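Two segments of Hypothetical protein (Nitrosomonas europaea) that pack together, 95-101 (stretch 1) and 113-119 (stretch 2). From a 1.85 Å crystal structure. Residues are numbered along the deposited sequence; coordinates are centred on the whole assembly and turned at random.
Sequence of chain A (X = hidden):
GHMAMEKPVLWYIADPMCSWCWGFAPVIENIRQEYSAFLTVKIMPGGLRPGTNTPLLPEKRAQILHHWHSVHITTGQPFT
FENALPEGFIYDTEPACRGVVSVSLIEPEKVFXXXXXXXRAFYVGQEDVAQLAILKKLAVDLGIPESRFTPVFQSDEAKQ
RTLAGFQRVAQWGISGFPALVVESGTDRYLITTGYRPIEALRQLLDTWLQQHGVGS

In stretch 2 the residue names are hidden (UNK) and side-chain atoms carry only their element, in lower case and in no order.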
# COMPACT_ATOMS: atom_id res chain seq x y z
N PRO A 95 -3.03 -7.53 -8.86
CA PRO A 95 -3.09 -6.46 -9.86
C PRO A 95 -2.95 -5.03 -9.30
O PRO A 95 -2.27 -4.22 -9.91
CB PRO A 95 -4.45 -6.67 -10.51
CG PRO A 95 -4.64 -8.17 -10.43
CD PRO A 95 -4.18 -8.45 -9.01
N ALA A 96 -3.56 -4.74 -8.14
CA ALA A 96 -3.44 -3.42 -7.57
C ALA A 96 -1.99 -3.17 -7.16
O ALA A 96 -1.46 -2.08 -7.38
CB ALA A 96 -4.39 -3.25 -6.37
N CYS A 97 -1.35 -4.15 -6.54
CA CYS A 97 0.09 -4.04 -6.24
C CYS A 97 0.92 -3.73 -7.50
O CYS A 97 1.77 -2.84 -7.51
CB CYS A 97 0.61 -5.31 -5.57
SG CYS A 97 0.00 -5.52 -3.94
N ARG A 98 0.66 -4.49 -8.58
CA ARG A 98 1.30 -4.26 -9.86
C ARG A 98 1.01 -2.86 -10.45
O ARG A 98 1.85 -2.30 -11.16
CB ARG A 98 0.94 -5.37 -10.87
CG ARG A 98 1.59 -5.23 -12.24
CD ARG A 98 1.65 -6.59 -12.99
NE ARG A 98 0.52 -7.49 -12.76
CZ ARG A 98 -0.46 -7.74 -13.64
NH1 ARG A 98 -1.42 -8.59 -13.30
NH2 ARG A 98 -0.51 -7.14 -14.83
N GLY A 99 -0.16 -2.30 -10.16
CA GLY A 99 -0.48 -0.95 -10.67
C GLY A 99 0.43 0.07 -10.01
O GLY A 99 0.94 0.99 -10.66
N VAL A 100 0.62 -0.12 -8.71
CA VAL A 100 1.48 0.76 -7.92
C VAL A 100 2.95 0.66 -8.45
O VAL A 100 3.59 1.68 -8.70
CB VAL A 100 1.39 0.42 -6.42
CG1 VAL A 100 2.47 1.19 -5.62
CG2 VAL A 100 -0.07 0.68 -5.89
N VAL A 101 3.44 -0.56 -8.67
CA VAL A 101 4.79 -0.81 -9.20
C VAL A 101 4.92 -0.09 -10.54
O VAL A 101 5.93 0.57 -10.79
CB VAL A 101 5.10 -2.33 -9.37
CG1 VAL A 101 6.43 -2.56 -10.16
CG2 VAL A 101 5.15 -3.00 -7.99
N UNK A 113 0.06 8.94 -4.04
CA UNK A 113 -1.30 9.31 -4.49
C UNK A 113 -2.04 8.18 -5.22
O UNK A 113 -3.24 8.01 -4.98
c UNK A 113 -1.03 10.44 -5.48
c UNK A 113 1.07 9.89 -4.55
c UNK A 113 0.22 11.06 -4.97
N UNK A 114 -1.35 7.41 -6.08
CA UNK A 114 -2.01 6.29 -6.78
C UNK A 114 -2.45 5.15 -5.82
O UNK A 114 -3.56 4.62 -5.94
c UNK A 114 -3.02 2.79 -10.39
c UNK A 114 -2.80 5.07 -9.64
c UNK A 114 -2.01 2.41 -9.54
c UNK A 114 -1.79 4.69 -8.74
c UNK A 114 -1.12 5.72 -7.87
c UNK A 114 -1.38 3.36 -8.71
c UNK A 114 -3.42 4.12 -10.46
N UNK A 115 -1.59 4.81 -4.87
CA UNK A 115 -1.89 3.80 -3.86
C UNK A 115 -3.17 4.24 -3.10
O UNK A 115 -4.13 3.45 -2.89
c UNK A 115 -0.80 2.61 -1.89
c UNK A 115 -0.05 0.41 -1.17
c UNK A 115 -1.68 1.61 0.17
c UNK A 115 -0.88 0.48 -0.06
c UNK A 115 -0.72 3.73 -2.89
c UNK A 115 -0.02 1.47 -2.07
c UNK A 115 -1.64 2.69 -0.76
N UNK A 116 -3.19 5.50 -2.68
CA UNK A 116 -4.34 6.04 -1.90
C UNK A 116 -5.60 6.04 -2.76
O UNK A 116 -6.66 5.69 -2.29
c UNK A 116 -4.04 7.46 -1.38
N UNK A 117 -5.46 6.41 -4.04
CA UNK A 117 -6.58 6.43 -4.98
C UNK A 117 -7.21 5.04 -5.11
O UNK A 117 -8.44 4.94 -5.14
c UNK A 117 -6.15 7.00 -6.37
N UNK A 118 -6.39 3.99 -5.17
CA UNK A 118 -6.87 2.60 -5.21
C UNK A 118 -7.64 2.25 -3.92
O UNK A 118 -8.75 1.73 -3.98
c UNK A 118 -6.20 0.17 -5.16
c UNK A 118 -3.74 0.98 -6.90
c UNK A 118 -5.06 1.75 -6.79
c UNK A 118 -5.71 1.59 -5.38
N UNK A 119 -7.08 2.62 -2.78
CA UNK A 119 -7.71 2.30 -1.50
C UNK A 119 -9.09 2.95 -1.37
O UNK A 119 -10.04 2.34 -0.86
n UNK A 119 -5.08 0.72 1.71
c UNK A 119 -4.96 1.90 1.08
c UNK A 119 -6.80 2.73 -0.35
c UNK A 119 -5.47 1.97 -0.32
o UNK A 119 -4.50 2.89 1.62

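Position 113 carries three side-chain carbons that close a ring onto the backbone N, and the ring lies out of reach of stretch 1. This is Pro 113. With no amide hydrogen, proline cannot donate a helical hydrogen bond, but its carbonyl still serves, accepting from position 117 (N of 117 to O of Pro 113, 2.9 Å).

At position 114 one carbon leads into a ring of six carbons, with no oxygen to make it a tyrosine. The CA-to-CB bond points toward stretch 1, and a ring carbon comes 3.4 Å from the C atom of Gly 99. This is Phe 114. Its CE2 is that atom, and it also lies 3.7 Å from the N of Val 100, which sits at the ring edge. A flat ring suits the place because Gly 99 leaves backbone open to it: an ideal CB on Gly 99 would lie just 3.1 Å from Phe 114 CE2, a tight fit.

Position 115 repeats the pattern, one carbon and then six in a ring, again without a heteroatom. Its CA-to-CB bond points sideways, yet a ring carbon lies 3.9 Å from Val 100 CG2. This is Phe 115, and the carbon is CD1. A long apolar side chain carries carbon to Val 100 despite the sideways bond, and the buried ring has no polar atom to satisfy. Here the backbones are near, with 6.1 Å between the CA atoms of Val 100 and Phe 115.

Position 116 has a single side-chain carbon, out of reach of stretch 1: Ala 116. Position 117 likewise has one carbon, also out of reach: Ala 117. Both are partly exposed; the small methyl group is compatible with helix and asks for no polar partner.

Position 118 has four carbons, forked at the first, one arm two carbons long. Its CA-to-CB bond points toward stretch 1. The end carbon of the longer arm lies 3.8 Å from Val 100 CG2 and 3.8 Å from the O of Ala 96, while the short arm's carbon lies 4.1 Å from Ala 96 CB. This is Ile 118, whose branched, wholly apolar chain can thus meet two residues one helical turn apart.

Position 119 shows three carbons, the third bearing one oxygen and one nitrogen, and makes no contact with stretch 1: Gln 119. Its buried amide is tolerable in that NE2 is hydrogen-bonded elsewhere in the structure.

The two helices run roughly antiparallel, at 155°, with axes 9.7 Å apart at closest approach. No hydrogen bond crosses between them, so the contact rests on apolar packing. Ala 96 and Gly 99 keep their side of the contact low, and Val 100 CG2 packs against Phe 114, Phe 115 and Ile 118. The two stretches together bury 234 Å², both sides summed.

Stretch 2 (113-119) PFFAAIQ
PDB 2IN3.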